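Local structure of putative glucoamylase (Bacteroides caccae ATCC 43185, 4QT9) at residues N63-S67 / P113-D119; I74-L78 / R94-I98; V99-E103 / R165-L169. The protein probably hydrolyses glucosidic bonds, as a glucoamylase-like enzyme built on an alpha/alpha toroid. All blocks are in the same frame, centred on the assembly; numbering follows the deposited sequence.

Interaction 1 (N63-S67 / P113-D119); sequences NVVTS and PHWWYGD
V64 lays its CG1 methyl over one face of the W115 indole, 3.8 Å from the centroid of the five-membered ring and 18° off its normal, a CH-pi contact within a short antiparallel beta ladder. Strands 64-66 and 115-117 run with their segment axes 4.7 Å apart at 148°, and strand 123-124 adds a third strand beyond 115-117. V64 faces Y117 (CA-CA 4.6 Å) and T66 faces W115 (CA-CA 4.7 Å) as non-hydrogen-bonded pairs; between them V65 and W116 (CA-CA 5.5 Å) form the hydrogen-bonded pair. Its two bonds are V65 N to W116 O at 2.9 Å and W116 N to V65 O at 3.1 Å. The ladder is extended at both ends, by G118 N donating to N63 O at 2.8 Å and S67 N to H114 O at 3.1 Å. G118 (phi/psi -60/-23) has left the beta conformation, and a CB there would clash with N63 O.

The V64, T66, W115 and Y117 side chains share one face: V64 is t, W115 and Y117 are m. On the other, V65 (m) sets CG2 3.4 Å from CE3 of W116 (m), at the ring edge, and F101 of helix 88-104 meets the W116 ring edge-to-face. The indole nitrogens bond elsewhere, W115 NE1 to E49 and W116 NE1 to the D106 carbonyl. T66 is the N-cap of helix 67-83, so the strand passes directly into that toroid helix. N63 ND2 donates to D119 OD2 at 3.2 Å; at the opposite end S67, chi1 p, sends OG to P113 O at 2.7 Å.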
loop_
_atom_site.group_PDB
_atom_site.type_symbol
_atom_site.label_atom_id
_atom_site.label_comp_id
_atom_site.label_asym_id
_atom_site.label_seq_id
_atom_site.Cartn_x
_atom_site.Cartn_y
_atom_site.Cartn_z
ATOM N N ASN A 63 2.100 -19.518 5.554
ATOM C CA ASN A 63 3.383 -19.357 4.878
ATOM C C ASN A 63 3.282 -18.649 3.513
ATOM O O ASN A 63 4.299 -18.526 2.814
ATOM C CB ASN A 63 4.037 -20.726 4.683
ATOM C CG ASN A 63 3.330 -21.649 3.713
ATOM O OD1 ASN A 63 2.110 -21.580 3.478
ATOM N ND2 ASN A 63 4.082 -22.586 3.178
ATOM N N VAL A 64 2.064 -18.230 3.117
ATOM C CA VAL A 64 1.827 -17.543 1.851
ATOM C C VAL A 64 2.171 -16.067 2.032
ATOM O O VAL A 64 1.561 -15.384 2.854
ATOM C CB VAL A 64 0.397 -17.771 1.309
ATOM C CG1 VAL A 64 0.071 -16.813 0.168
ATOM C CG2 VAL A 64 0.209 -19.225 0.869
ATOM N N VAL A 65 3.173 -15.596 1.260
ATOM C CA VAL A 65 3.675 -14.221 1.288
ATOM C C VAL A 65 3.064 -13.411 0.142
ATOM O O VAL A 65 2.871 -13.914 -0.964
ATOM C CB VAL A 65 5.237 -14.117 1.285
ATOM C CG1 VAL A 65 5.839 -14.655 2.587
ATOM C CG2 VAL A 65 5.846 -14.838 0.100
ATOM N N THR A 66 2.785 -12.147 0.423
ATOM C CA THR A 66 2.171 -11.225 -0.533
ATOM C C THR A 66 3.256 -10.270 -1.062
ATOM O O THR A 66 4.030 -9.743 -0.279
ATOM C CB THR A 66 0.953 -10.521 0.121
ATOM O OG1 THR A 66 0.398 -9.590 -0.803
ATOM C CG2 THR A 66 1.280 -9.819 1.445
ATOM N N SER A 67 3.318 -10.066 -2.372
ATOM C CA SER A 67 4.304 -9.177 -2.964
ATOM C C SER A 67 4.044 -7.707 -2.601
ATOM O O SER A 67 4.962 -7.042 -2.119
ATOM C CB SER A 67 4.360 -9.368 -4.480
ATOM O OG SER A 67 3.062 -9.303 -5.050
ATOM N N PRO A 113 4.121 -12.252 -8.930
ATOM C CA PRO A 113 2.696 -12.598 -8.742
ATOM C C PRO A 113 2.138 -11.954 -7.478
ATOM O O PRO A 113 2.920 -11.452 -6.661
ATOM C CB PRO A 113 2.738 -14.113 -8.555
ATOM C CG PRO A 113 4.055 -14.361 -7.885
ATOM C CD PRO A 113 4.999 -13.382 -8.527
ATOM N N HIS A 114 0.808 -12.025 -7.271
ATOM C CA HIS A 114 0.192 -11.544 -6.022
ATOM C C HIS A 114 0.763 -12.297 -4.803
ATOM O O HIS A 114 1.162 -11.687 -3.816
ATOM C CB HIS A 114 -1.327 -11.744 -6.051
ATOM C CG HIS A 114 -2.068 -10.993 -4.983
ATOM N ND1 HIS A 114 -3.167 -10.242 -5.290
ATOM C CD2 HIS A 114 -1.828 -10.892 -3.657
ATOM C CE1 HIS A 114 -3.568 -9.695 -4.156
ATOM N NE2 HIS A 114 -2.793 -10.062 -3.144
ATOM N N TRP A 115 0.844 -13.622 -4.912
ATOM C CA TRP A 115 1.315 -14.501 -3.835
ATOM C C TRP A 115 2.349 -15.525 -4.260
ATOM O O TRP A 115 2.293 -16.027 -5.376
ATOM C CB TRP A 115 0.130 -15.337 -3.321
ATOM C CG TRP A 115 -0.942 -14.639 -2.541
ATOM C CD1 TRP A 115 -0.791 -13.560 -1.718
ATOM C CD2 TRP A 115 -2.279 -15.118 -2.337
ATOM N NE1 TRP A 115 -1.972 -13.295 -1.062
ATOM C CE2 TRP A 115 -2.902 -14.244 -1.414
ATOM C CE3 TRP A 115 -3.016 -16.212 -2.841
ATOM C CZ2 TRP A 115 -4.234 -14.417 -0.995
ATOM C CZ3 TRP A 115 -4.319 -16.409 -2.392
ATOM C CH2 TRP A 115 -4.918 -15.515 -1.488
ATOM N N TRP A 116 3.205 -15.914 -3.315
ATOM C CA TRP A 116 4.084 -17.082 -3.356
ATOM C C TRP A 116 3.952 -17.855 -2.070
ATOM O O TRP A 116 3.577 -17.301 -1.031
ATOM C CB TRP A 116 5.593 -16.774 -3.499
ATOM C CG TRP A 116 6.057 -15.762 -4.481
ATOM C CD1 TRP A 116 6.534 -16.002 -5.736
ATOM C CD2 TRP A 116 6.358 -14.393 -4.192
ATOM N NE1 TRP A 116 7.021 -14.839 -6.289
ATOM C CE2 TRP A 116 6.947 -13.839 -5.351
ATOM C CE3 TRP A 116 6.116 -13.552 -3.087
ATOM C CZ2 TRP A 116 7.343 -12.503 -5.418
ATOM C CZ3 TRP A 116 6.496 -12.224 -3.166
ATOM C CH2 TRP A 116 7.123 -11.720 -4.313
ATOM N N TYR A 117 4.400 -19.093 -2.102
ATOM C CA TYR A 117 4.643 -19.899 -0.919
ATOM C C TYR A 117 6.034 -19.455 -0.509
ATOM O O TYR A 117 6.949 -19.527 -1.335
ATOM C CB TYR A 117 4.549 -21.398 -1.241
ATOM C CG TYR A 117 3.181 -21.824 -1.724
ATOM C CD1 TYR A 117 2.150 -22.078 -0.823
ATOM C CD2 TYR A 117 2.938 -22.051 -3.077
ATOM C CE1 TYR A 117 0.892 -22.498 -1.259
ATOM C CE2 TYR A 117 1.689 -22.479 -3.526
ATOM C CZ TYR A 117 0.669 -22.703 -2.614
ATOM O OH TYR A 117 -0.562 -23.140 -3.058
ATOM N N GLY A 118 6.147 -18.864 0.680
ATOM C CA GLY A 118 7.386 -18.280 1.195
ATOM C C GLY A 118 8.568 -19.218 1.352
ATOM O O GLY A 118 9.722 -18.774 1.323
ATOM N N ASP A 119 8.296 -20.518 1.483
ATOM C CA ASP A 119 9.340 -21.525 1.652
ATOM C C ASP A 119 9.925 -22.010 0.325
ATOM O O ASP A 119 11.056 -22.496 0.337
ATOM C CB ASP A 119 8.841 -22.733 2.476
ATOM C CG ASP A 119 7.463 -23.288 2.132
ATOM O OD1 ASP A 119 6.926 -22.943 1.054
ATOM O OD2 ASP A 119 6.923 -24.071 2.942
#

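Interaction 2 (I74-L78 / R94-I98)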
loop_
_atom_site.group_PDB
_atom_site.type_symbol
_atom_site.label_atom_id
_atom_site.label_comp_id
_atom_site.label_asym_id
_atom_site.label_seq_id
_atom_site.Cartn_x
_atom_site.Cartn_y
_atom_site.Cartn_z
ATOM N N ILE A 74 8.756 -3.910 3.756
ATOM C CA ILE A 74 10.155 -3.568 3.540
ATOM C C ILE A 74 10.383 -2.085 4.015
ATOM O O ILE A 74 11.375 -1.812 4.705
ATOM C CB ILE A 74 10.424 -3.813 2.021
ATOM C CG1 ILE A 74 10.931 -5.234 1.771
ATOM C CG2 ILE A 74 11.276 -2.761 1.354
ATOM C CD1 ILE A 74 10.685 -5.732 0.285
HETATM N N MSE A 75 9.422 -1.169 3.691
HETATM C CA MSE A 75 9.432 0.258 4.075
HETATM C C MSE A 75 9.231 0.378 5.576
HETATM O O MSE A 75 9.850 1.214 6.227
HETATM C CB MSE A 75 8.334 1.038 3.330
HETATM C CG MSE A 75 8.632 1.214 1.870
HETATM SE SE MSE A 75 7.121 2.057 0.978
HETATM C CE MSE A 75 8.095 3.579 0.137
ATOM N N ALA A 76 8.390 -0.486 6.126
ATOM C CA ALA A 76 8.170 -0.559 7.574
ATOM C C ALA A 76 9.474 -1.020 8.286
ATOM O O ALA A 76 9.838 -0.459 9.321
ATOM C CB ALA A 76 7.009 -1.498 7.885
ATOM N N ILE A 77 10.212 -1.977 7.695
ATOM C CA ILE A 77 11.467 -2.470 8.270
ATOM C C ILE A 77 12.547 -1.353 8.186
ATOM O O ILE A 77 13.273 -1.130 9.160
ATOM C CB ILE A 77 11.880 -3.783 7.574
ATOM C CG1 ILE A 77 10.937 -4.932 7.997
ATOM C CG2 ILE A 77 13.355 -4.135 7.886
ATOM C CD1 ILE A 77 11.049 -6.287 7.161
ATOM N N LEU A 78 12.582 -0.613 7.050
ATOM C CA LEU A 78 13.502 0.512 6.795
ATOM C C LEU A 78 13.339 1.617 7.862
ATOM O O LEU A 78 14.326 2.083 8.430
ATOM C CB LEU A 78 13.235 1.063 5.386
ATOM C CG LEU A 78 14.360 1.742 4.622
ATOM C CD1 LEU A 78 15.529 0.808 4.386
ATOM C CD2 LEU A 78 13.864 2.157 3.280
ATOM N N ARG A 94 18.308 -8.922 7.219
ATOM C CA ARG A 94 16.940 -9.124 6.747
ATOM C C ARG A 94 16.777 -8.715 5.273
ATOM O O ARG A 94 16.162 -9.473 4.516
ATOM C CB ARG A 94 15.906 -8.395 7.629
ATOM C CG ARG A 94 14.443 -8.429 7.108
ATOM C CD ARG A 94 13.847 -9.832 7.013
ATOM N NE ARG A 94 13.743 -10.411 8.344
ATOM C CZ ARG A 94 12.669 -10.313 9.112
ATOM N NH1 ARG A 94 11.565 -9.725 8.654
ATOM N NH2 ARG A 94 12.671 -10.831 10.328
HETATM N N MSE A 95 17.317 -7.541 4.865
HETATM C CA MSE A 95 17.238 -7.067 3.472
HETATM C C MSE A 95 17.884 -8.079 2.528
HETATM O O MSE A 95 17.313 -8.354 1.474
HETATM C CB MSE A 95 17.885 -5.673 3.285
HETATM C CG MSE A 95 17.132 -4.542 4.005
HETATM SE SE MSE A 95 15.153 -4.549 3.783
HETATM C CE MSE A 95 14.767 -2.912 4.753
ATOM N N GLU A 96 19.045 -8.640 2.918
ATOM C CA GLU A 96 19.778 -9.639 2.121
ATOM C C GLU A 96 18.898 -10.882 1.914
ATOM O O GLU A 96 18.768 -11.361 0.787
ATOM C CB GLU A 96 21.120 -9.992 2.793
ATOM C CG GLU A 96 21.686 -11.364 2.447
ATOM C CD GLU A 96 22.208 -11.572 1.042
ATOM O OE1 GLU A 96 22.973 -10.711 0.556
ATOM O OE2 GLU A 96 21.908 -12.635 0.452
ATOM N N ARG A 97 18.268 -11.378 3.003
ATOM C CA ARG A 97 17.374 -12.530 2.962
ATOM C C ARG A 97 16.215 -12.239 1.976
ATOM O O ARG A 97 15.935 -13.086 1.120
ATOM C CB ARG A 97 16.837 -12.839 4.376
ATOM C CG ARG A 97 15.846 -14.007 4.407
ATOM C CD ARG A 97 15.388 -14.389 5.814
ATOM N NE ARG A 97 16.485 -14.926 6.641
ATOM C CZ ARG A 97 16.977 -16.159 6.560
ATOM N NH1 ARG A 97 16.495 -17.019 5.660
ATOM N NH2 ARG A 97 17.978 -16.535 7.351
ATOM N N ILE A 98 15.576 -11.042 2.077
ATOM C CA ILE A 98 14.471 -10.655 1.197
ATOM C C ILE A 98 14.928 -10.613 -0.290
ATOM O O ILE A 98 14.292 -11.227 -1.149
ATOM C CB ILE A 98 13.840 -9.306 1.627
ATOM C CG1 ILE A 98 13.113 -9.433 3.016
ATOM C CG2 ILE A 98 12.928 -8.779 0.513
ATOM C CD1 ILE A 98 12.773 -8.051 3.697
#
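Selenomethionine M95 has the largest area covered here, 81 Å² of the 295 Å² buried by both segments together. Its side chain, m at chi1 and chi2 and t at chi3, reaches across a gap of 11.7 Å between the axes of two helix segments running antiparallel at 164°. The terminal CE arrives 3.6 Å from I77 CG2, 3.6 Å from the carbonyl O of I74 and 3.8 Å from L78 CD1, so a single methyl touches three residues of the facing helix. That carbonyl still accepts its helical hydrogen bond from L78 N at 2.9 Å.

I77, with 68 Å² covered, points its CB toward 94-98. Besides meeting M95, it places CD1 4.3 Å from I98 CD1 and 3.8 Å from R94 NH1. The R94 guanidinium has its polar partners elsewhere: it donates to the carbonyls of F36 and W37 and makes a cation-pi contact with the W37 ring.

I74 (54 Å²) completes the layer, its CD1 lying 3.8 Å from I98 CG2. Helices 67-83 and 88-104 are neighbours in sequence, an alpha-hairpin of the alpha/alpha toroid; F36 and W37 of helix 21-37 flank I77, while L141 and V148 of helix 135-152 pack on I74. With neither a hydrogen bond nor a salt bridge between the two segments, their direct cohesion is mainly apolar van der Waals packing.

Interaction 3 (V99-E103 / R165-L169); sequences VSFLE and RIDRL
R165 and E103 form a two-pronged salt bridge, R165 NH2 to E103 OE1 at 2.7 Å and R165 NE to E103 OE2 at 2.8 Å. R165 NH2 also donates to S100 OG at 3.0 Å, a hydroxyl that is hydrogen-bonded to E96 O one turn before it; R165 NH1 forms a salt bridge to E96 OE1. A water donates to both E103 OE2 and R165 O, each at 2.9 Å. For this geometry R165 runs m, t, p through chi3, and E103 is m, t. V99 CG1 lies over one face of the guanidinium, and the acceptors E103 OE1 and S100 OG sit at its edge. Both segments are helical, their axes 10.6 Å apart and crossing at 31° with the same chain direction, as helices 88-104 and 157-172 pack side by side in the alpha/alpha toroid. The closest CA pairs are V99-I166 (6.9 Å) and E103-L169 (7.2 Å). Beneath the charges, V99 (t) sets CG2 3.8 Å from I166 CG1, and L169 (m, t) places CD1 3.9 Å from L102 CB and 4.2 Å from V99 CG1.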
loop_
_atom_site.group_PDB
_atom_site.type_symbol
_atom_site.label_atom_id
_atom_site.label_comp_id
_atom_site.label_asym_id
_atom_site.label_seq_id
_atom_site.Cartn_x
_atom_site.Cartn_y
_atom_site.Cartn_z
ATOM N N VAL A 99 16.027 -9.913 -0.581
ATOM C CA VAL A 99 16.569 -9.820 -1.943
ATOM C C VAL A 99 16.905 -11.237 -2.497
ATOM O O VAL A 99 16.590 -11.512 -3.653
ATOM C CB VAL A 99 17.786 -8.864 -2.005
ATOM C CG1 VAL A 99 18.402 -8.848 -3.400
ATOM C CG2 VAL A 99 17.389 -7.442 -1.585
ATOM N N SER A 100 17.489 -12.132 -1.678
ATOM C CA SER A 100 17.832 -13.492 -2.120
ATOM C C SER A 100 16.565 -14.252 -2.522
ATOM O O SER A 100 16.583 -14.969 -3.528
ATOM C CB SER A 100 18.592 -14.260 -1.038
ATOM O OG SER A 100 19.798 -13.598 -0.715
ATOM N N PHE A 101 15.476 -14.104 -1.736
ATOM C CA PHE A 101 14.182 -14.724 -2.060
ATOM C C PHE A 101 13.630 -14.167 -3.376
ATOM O O PHE A 101 13.203 -14.946 -4.222
ATOM C CB PHE A 101 13.144 -14.538 -0.928
ATOM C CG PHE A 101 11.760 -15.037 -1.295
ATOM C CD1 PHE A 101 11.408 -16.373 -1.109
ATOM C CD2 PHE A 101 10.810 -14.175 -1.840
ATOM C CE1 PHE A 101 10.128 -16.828 -1.444
ATOM C CE2 PHE A 101 9.523 -14.630 -2.151
ATOM C CZ PHE A 101 9.196 -15.956 -1.967
ATOM N N LEU A 102 13.638 -12.838 -3.551
ATOM C CA LEU A 102 13.094 -12.189 -4.760
ATOM C C LEU A 102 13.888 -12.535 -6.031
ATOM O O LEU A 102 13.319 -12.538 -7.137
ATOM C CB LEU A 102 13.023 -10.667 -4.585
ATOM C CG LEU A 102 12.033 -10.162 -3.511
ATOM C CD1 LEU A 102 12.188 -8.682 -3.295
ATOM C CD2 LEU A 102 10.588 -10.468 -3.897
ATOM N N GLU A 103 15.197 -12.843 -5.876
ATOM C CA GLU A 103 16.051 -13.206 -7.006
ATOM C C GLU A 103 15.708 -14.617 -7.491
ATOM O O GLU A 103 15.926 -14.924 -8.662
ATOM C CB GLU A 103 17.542 -13.131 -6.620
ATOM C CG GLU A 103 18.067 -11.728 -6.343
ATOM C CD GLU A 103 19.491 -11.654 -5.813
ATOM O OE1 GLU A 103 19.920 -12.590 -5.096
ATOM O OE2 GLU A 103 20.167 -10.635 -6.088
ATOM N N ARG A 165 22.007 -5.246 -6.232
ATOM C CA ARG A 165 21.150 -6.410 -6.447
ATOM C C ARG A 165 19.684 -5.965 -6.605
ATOM O O ARG A 165 18.947 -6.516 -7.433
ATOM C CB ARG A 165 21.329 -7.416 -5.288
ATOM C CG ARG A 165 22.630 -8.198 -5.444
ATOM C CD ARG A 165 22.925 -8.983 -4.216
ATOM N NE ARG A 165 22.008 -10.108 -4.035
ATOM C CZ ARG A 165 21.868 -10.772 -2.893
ATOM N NH1 ARG A 165 22.576 -10.432 -1.828
ATOM N NH2 ARG A 165 21.036 -11.800 -2.816
ATOM N N ILE A 166 19.278 -4.927 -5.861
ATOM C CA ILE A 166 17.931 -4.378 -5.941
ATOM C C ILE A 166 17.727 -3.700 -7.322
ATOM O O ILE A 166 16.671 -3.892 -7.963
ATOM C CB ILE A 166 17.656 -3.403 -4.765
ATOM C CG1 ILE A 166 17.417 -4.187 -3.460
ATOM C CG2 ILE A 166 16.440 -2.501 -5.078
ATOM C CD1 ILE A 166 17.680 -3.432 -2.166
ATOM N N ASP A 167 18.720 -2.907 -7.764
ATOM C CA ASP A 167 18.639 -2.227 -9.067
ATOM C C ASP A 167 18.498 -3.243 -10.201
ATOM O O ASP A 167 17.760 -2.980 -11.127
ATOM C CB ASP A 167 19.837 -1.301 -9.317
ATOM C CG ASP A 167 19.611 -0.336 -10.497
ATOM O OD1 ASP A 167 18.685 0.488 -10.426
ATOM O OD2 ASP A 167 20.363 -0.409 -11.471
ATOM N N ARG A 168 19.153 -4.411 -10.099
ATOM C CA ARG A 168 19.015 -5.470 -11.102
ATOM C C ARG A 168 17.556 -5.990 -11.155
ATOM O O ARG A 168 17.039 -6.167 -12.257
ATOM C CB ARG A 168 19.993 -6.630 -10.854
ATOM C CG ARG A 168 20.121 -7.539 -12.077
ATOM C CD ARG A 168 20.692 -8.907 -11.745
ATOM N NE ARG A 168 20.053 -9.972 -12.523
ATOM C CZ ARG A 168 20.704 -10.862 -13.268
ATOM N NH1 ARG A 168 22.031 -10.832 -13.344
ATOM N NH2 ARG A 168 20.036 -11.792 -13.939
ATOM N N LEU A 169 16.891 -6.206 -9.974
ATOM C CA LEU A 169 15.513 -6.673 -9.932
ATOM C C LEU A 169 14.585 -5.645 -10.537
ATOM O O LEU A 169 13.652 -6.039 -11.220
ATOM C CB LEU A 169 15.043 -6.994 -8.487
ATOM C CG LEU A 169 15.770 -8.164 -7.759
ATOM C CD1 LEU A 169 15.475 -8.142 -6.259
ATOM C CD2 LEU A 169 15.412 -9.518 -8.358
HETATM O O HOH W 1 19.287 -9.159 -8.451
#

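Overall arrangement
From the N terminus, strand 64-66 leads straight into helix 67-83, which turns back as helix 88-104 to make interaction 2, closing a loop of 15 residues. That hairpin lies wholly within the longer 45-residue excursion that interaction 1 closes when strand 115-117 returns beside strand 64-66. Interaction 3 starts from the later turns of helix 88-104 and closes a 61-residue loop on helix 157-172; its segments alternate with those of interaction 1, so these two cross, whereas interactions 2 and 3 follow in series. F101 and L102 pack against W116, joining helix to sheet, and the E96 OE1 to R165 NH1 salt bridge (2.4 Å) joins interactions 2 and 3. Helix 88-104 thus links all three.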